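Side-chain contact in signal peptidase I (Enterococcus faecalis, PDB 4ME8), which probably cleaves the hydrophobic N-terminal signal or leader sequences from secreted proteins, as a serine-type endopeptidase of the S26 family: residues R47-G50 / T55-Y58. Numbering follows the deposited sequence.
Sequences RLIG and TVEY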
# COMPACT_ATOMS: atom_id res chain seq x y z
N ARG A 47 -5.25 2.48 -1.30
CA ARG A 47 -5.21 2.61 0.15
C ARG A 47 -3.81 2.98 0.66
O ARG A 47 -2.79 2.40 0.25
CB ARG A 47 -5.68 1.31 0.82
CG ARG A 47 -6.22 1.54 2.22
CD ARG A 47 -6.79 0.28 2.84
NE ARG A 47 -8.09 -0.09 2.26
CZ ARG A 47 -9.27 0.36 2.69
NH1 ARG A 47 -9.35 1.22 3.71
NH2 ARG A 47 -10.39 -0.04 2.10
N LEU A 48 -3.77 3.97 1.54
CA LEU A 48 -2.54 4.40 2.17
C LEU A 48 -2.13 3.34 3.19
O LEU A 48 -2.90 3.00 4.09
CB LEU A 48 -2.74 5.77 2.85
CG LEU A 48 -1.52 6.37 3.54
CD1 LEU A 48 -0.29 6.27 2.65
CD2 LEU A 48 -1.80 7.82 3.91
N ILE A 49 -0.93 2.80 3.02
CA ILE A 49 -0.43 1.69 3.85
C ILE A 49 0.82 2.12 4.62
O ILE A 49 0.91 1.94 5.84
CB ILE A 49 -0.18 0.44 2.99
CG1 ILE A 49 -1.51 -0.11 2.45
CG2 ILE A 49 0.57 -0.63 3.76
CD1 ILE A 49 -2.46 -0.67 3.51
N GLY A 50 1.77 2.72 3.91
CA GLY A 50 3.00 3.19 4.52
C GLY A 50 3.21 4.69 4.40
O GLY A 50 2.99 5.27 3.34
N THR A 55 9.08 1.32 7.95
CA THR A 55 9.30 0.08 7.22
C THR A 55 7.95 -0.60 6.96
O THR A 55 7.03 -0.50 7.79
CB THR A 55 10.23 -0.90 7.98
OG1 THR A 55 9.56 -1.39 9.14
CG2 THR A 55 11.55 -0.22 8.38
N VAL A 56 7.81 -1.25 5.81
CA VAL A 56 6.61 -2.00 5.47
C VAL A 56 6.99 -3.42 5.11
O VAL A 56 7.87 -3.65 4.28
CB VAL A 56 5.86 -1.39 4.27
CG1 VAL A 56 4.67 -2.26 3.89
CG2 VAL A 56 5.42 0.03 4.59
N GLU A 57 6.34 -4.38 5.76
CA GLU A 57 6.57 -5.78 5.47
C GLU A 57 5.26 -6.55 5.44
O GLU A 57 4.36 -6.30 6.24
CB GLU A 57 7.55 -6.40 6.49
CG GLU A 57 7.70 -7.92 6.34
CD GLU A 57 8.94 -8.51 7.03
OE1 GLU A 57 9.50 -7.90 7.96
OE2 GLU A 57 9.35 -9.62 6.62
N TYR A 58 5.16 -7.47 4.49
CA TYR A 58 4.15 -8.51 4.53
C TYR A 58 4.87 -9.84 4.70
O TYR A 58 5.80 -10.14 3.96
CB TYR A 58 3.32 -8.52 3.25
CG TYR A 58 2.04 -7.76 3.37
CD1 TYR A 58 2.01 -6.38 3.22
CD2 TYR A 58 0.84 -8.41 3.64
CE1 TYR A 58 0.84 -5.68 3.34
CE2 TYR A 58 -0.35 -7.71 3.75
CZ TYR A 58 -0.33 -6.35 3.61
OH TYR A 58 -1.50 -5.63 3.72
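V56 meets both I49 and G50, one with each of its two methyls. V56 CG2 points at G50 CA, 4.0 Å away. V56 CG1 faces the branch methyl of I49, with 4.4 Å between V56 CG1 and I49 CG2. The V56 torsion sets this split: CG1 stands anti to its own backbone N (chi1 176°), which turns CG2 to the side of that N and toward the glycine CA. On the other strand, I49 CG2 also stands anti to its backbone N and so reaches toward V56. G50 has no side chain, so the V56 methyl can sit against its CA. The closest CA atoms are those of G50 and V56, 6.4 Å apart. No hydrogen bond joins the two segments; only carbon atoms meet. The Y58 ring stops short of I49, and its hydroxyl is held elsewhere, by hydrogen bonds to E72 and R117. I49, G50 and V56 are all buried. L63 touches I49, and V56 also touches F111, I65 and F92. I49 and G50 both pair with F111 through backbone hydrogen bonds, which marks a classic beta bulge at the end of strand 43-50. The contact joins this bulged end to strand 56-59 of a second antiparallel sheet, which follows it in the chain after a short loop. Such packing between two antiparallel sheets fits the mostly beta fold of S26 signal peptidases, here a few residues after the predicted active-site K46.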